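Long-range contact in uncharacterized protein (Mycobacterium tuberculosis, PDB 3DBO), which is the probable toxin of a type II toxin-antitoxin pair, a magnesium-dependent PIN-domain ribonuclease with limited RNA-cleaving activity in complex with its antitoxin: residues B[48-53]-B[79-84]. Sequence-based numbering, arbitrary orientation.
With NA (sodium ion), chain C.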
ATOM      1  N   VAL B  48      10.460  -5.800   3.899  1.00 19.40           N
ATOM      2  CA  VAL B  48       9.138  -5.221   3.566  1.00 17.88           C
ATOM      3  C   VAL B  48       7.971  -6.199   3.763  1.00 17.32           C
ATOM      4  O   VAL B  48       8.129  -7.414   3.607  1.00 17.28           O
ATOM      5  CB  VAL B  48       9.080  -4.625   2.129  1.00 18.13           C
ATOM      6  CG1 VAL B  48      10.008  -3.418   1.996  1.00 19.19           C
ATOM      7  CG2 VAL B  48       9.399  -5.687   1.054  1.00 18.41           C
ATOM      8  N   ALA B  49       6.816  -5.651   4.140  1.00 14.73           N
ATOM      9  CA  ALA B  49       5.541  -6.387   4.164  1.00 14.02           C
ATOM     10  C   ALA B  49       4.505  -5.538   3.419  1.00 12.91           C
ATOM     11  O   ALA B  49       4.781  -4.395   3.040  1.00 11.89           O
ATOM     12  CB  ALA B  49       5.085  -6.642   5.608  1.00 14.53           C
ATOM     13  N   THR B  50       3.310  -6.080   3.184  1.00 11.26           N
ATOM     14  CA  THR B  50       2.232  -5.218   2.737  1.00 10.76           C
ATOM     15  C   THR B  50       1.025  -5.477   3.657  1.00 10.04           C
ATOM     16  O   THR B  50       1.183  -6.081   4.741  1.00 10.01           O
ATOM     17  CB  THR B  50       1.940  -5.397   1.226  1.00 10.45           C
ATOM     18  OG1 THR B  50       1.034  -4.384   0.781  1.00 10.93           O
ATOM     19  CG2 THR B  50       1.390  -6.823   0.898  1.00 10.42           C
ATOM     20  N   THR B  51      -0.155  -5.007   3.253  1.00 10.02           N
ATOM     21  CA  THR B  51      -1.322  -5.239   4.090  1.00 10.01           C
ATOM     22  C   THR B  51      -2.412  -5.931   3.286  1.00  9.64           C
ATOM     23  O   THR B  51      -2.338  -6.052   2.056  1.00 10.88           O
ATOM     24  CB  THR B  51      -1.918  -3.913   4.677  1.00  9.43           C
ATOM     25  OG1 THR B  51      -2.608  -3.216   3.631  1.00  8.72           O
ATOM     26  CG2 THR B  51      -0.820  -2.981   5.295  1.00  9.00           C
ATOM     27  N   VAL B  52      -3.456  -6.343   3.998  1.00  9.58           N
ATOM     28  CA  VAL B  52      -4.616  -6.973   3.372  1.00  8.99           C
ATOM     29  C   VAL B  52      -5.347  -6.027   2.436  1.00  8.65           C
ATOM     30  O   VAL B  52      -6.033  -6.485   1.514  1.00  8.45           O
ATOM     31  CB  VAL B  52      -5.603  -7.510   4.463  1.00  8.78           C
ATOM     32  CG1 VAL B  52      -4.996  -8.756   5.126  1.00  9.75           C
ATOM     33  CG2 VAL B  52      -5.942  -6.429   5.508  1.00  9.46           C
ATOM     34  N   VAL B  53      -5.215  -4.719   2.672  1.00  6.87           N
ATOM     35  CA  VAL B  53      -5.880  -3.733   1.806  1.00  7.60           C
ATOM     36  C   VAL B  53      -5.283  -3.836   0.397  1.00  7.51           C
ATOM     37  O   VAL B  53      -6.012  -3.783  -0.597  1.00  7.52           O
ATOM     38  CB  VAL B  53      -5.741  -2.295   2.366  1.00  7.75           C
ATOM     39  CG1 VAL B  53      -6.316  -1.282   1.417  1.00  9.62           C
ATOM     40  CG2 VAL B  53      -6.429  -2.225   3.785  1.00  8.47           C
ATOM     41  N   GLU B  79       0.299 -12.120  -7.767  1.00 13.34           N
ATOM     42  CA  GLU B  79       1.134 -13.238  -7.392  1.00 14.47           C
ATOM     43  C   GLU B  79       2.412 -12.790  -6.686  1.00 14.92           C
ATOM     44  O   GLU B  79       2.941 -13.538  -5.877  1.00 16.24           O
ATOM     45  CB  GLU B  79       1.455 -14.116  -8.625  1.00 14.49           C
ATOM     46  CG  GLU B  79       0.255 -14.994  -9.053  1.00 16.87           C
ATOM     47  CD  GLU B  79       0.304 -15.442 -10.520  1.00 19.60           C
ATOM     48  OE1 GLU B  79       1.037 -14.809 -11.320  1.00 20.22           O
ATOM     49  OE2 GLU B  79      -0.408 -16.414 -10.872  1.00 17.68           O
ATOM     50  N   SER B  80       2.897 -11.583  -6.981  1.00 15.36           N
ATOM     51  CA  SER B  80       4.151 -11.085  -6.373  1.00 16.37           C
ATOM     52  C   SER B  80       4.066 -10.942  -4.848  1.00 18.07           C
ATOM     53  O   SER B  80       5.093 -10.890  -4.172  1.00 18.11           O
ATOM     54  CB  SER B  80       4.630  -9.777  -7.035  1.00 16.45           C
ATOM     55  OG  SER B  80       3.940  -8.633  -6.555  1.00 16.67           O
ATOM     56  N   VAL B  81       2.850 -10.893  -4.308  1.00 18.73           N
ATOM     57  CA  VAL B  81       2.707 -10.842  -2.849  1.00 21.55           C
ATOM     58  C   VAL B  81       2.468 -12.186  -2.181  1.00 23.10           C
ATOM     59  O   VAL B  81       2.254 -12.235  -0.972  1.00 24.47           O
ATOM     60  CB  VAL B  81       1.664  -9.814  -2.400  1.00 21.42           C
ATOM     61  CG1 VAL B  81       2.081  -8.456  -2.890  1.00 23.24           C
ATOM     62  CG2 VAL B  81       0.289 -10.148  -2.918  1.00 21.17           C
ATOM     63  N   ALA B  82       2.535 -13.273  -2.950  1.00 24.53           N
ATOM     64  CA  ALA B  82       2.132 -14.581  -2.422  1.00 26.22           C
ATOM     65  C   ALA B  82       2.970 -15.052  -1.231  1.00 26.84           C
ATOM     66  O   ALA B  82       2.433 -15.688  -0.321  1.00 28.75           O
ATOM     67  CB  ALA B  82       2.087 -15.642  -3.538  1.00 26.38           C
ATOM     68  N   ASP B  83       4.260 -14.723  -1.228  1.00 26.99           N
ATOM     69  CA  ASP B  83       5.185 -15.148  -0.182  0.50 26.62           C
ATOM     70  C   ASP B  83       5.350 -14.078   0.893  1.00 26.42           C
ATOM     71  O   ASP B  83       5.964 -14.339   1.942  1.00 27.22           O
ATOM     72  CB  ASP B  83       6.575 -15.444  -0.766  0.50 26.75           C
ATOM     73  CG  ASP B  83       6.555 -16.484  -1.871  0.50 27.54           C
ATOM     74  OD1 ASP B  83       5.508 -17.141  -2.079  0.50 27.89           O
ATOM     75  OD2 ASP B  83       7.606 -16.634  -2.539  0.50 27.98           O
ATOM     76  N   MET B  84       4.839 -12.873   0.615  1.00 25.12           N
ATOM     77  CA  MET B  84       5.091 -11.688   1.437  1.00 23.67           C
ATOM     78  C   MET B  84       4.091 -11.615   2.586  1.00 22.27           C
ATOM     79  O   MET B  84       2.906 -11.892   2.394  1.00 22.93           O
ATOM     80  CB  MET B  84       5.013 -10.438   0.544  1.00 23.91           C
ATOM     81  CG  MET B  84       5.259  -9.090   1.244  1.00 23.46           C
ATOM     82  SD  MET B  84       4.988  -7.614   0.229  1.00 21.48           S
ATOM     83  CE  MET B  84       6.133  -7.905  -1.129  1.00 25.60           C
TER
HETATM   84 NA    NA C 301      -0.850  -2.068   1.954  1.00 19.82          NA
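Met84 reaches from the loop between helix 68-79 and strand 86-87 onto the inner strand 47-51, and its sulfur does most of the touching. CG stands anti to the backbone N (chi1 -180°) and SD continues the extended chain, so the thioether crosses Thr50 at about a right angle; the bend at chi3, -58°, turns the terminal CE aside. SD lies 3.7 Å from Thr50 CG2 and 3.8 Å from Ala49 C, a van der Waals seat with no hydrogen bond between the segments. Further back, Met84 CG rests on the Ala49 backbone, 4.0 Å from Ala49 CA, while the small Ala49 methyl meets Glu85 and an aromatic side chain of the neighbouring protein chain.

Thr50 suits its place because its two branches serve different neighbours. With OG1 anti to the backbone N (chi1 -170°), CG2 takes the crowded position between N and the carbonyl carbon and faces the loop, while the buried OG1 is satisfied by a hydrogen bond to Leu25 O. The same methyl meets Val81 CG1 at 4.2 Å, a looser contact made by a branched residue from the type I turn Glu79 to Ala82, whose Ala82 N to Glu79 O bond closes the turn.

Next along the strand, Thr51 N-caps helix 52-64: its OG1 accepts a weak bond from Val53 N and binds the sodium ion at 2.7 Å, with Leu25 O and Thr54 OG1 as the other protein ligands. The chemistry thus divides: apolar methyl and thioether packing seats the loop against the strand, alongside the backbone bonds of Thr50 to Glu85 and Leu87, while the hydroxyls of Thr50 and Thr51 go to Leu25 O and the sodium ion; the Thr50 side chain lies about 6 Å from that of Asp26, a predicted magnesium ligand of this PIN domain.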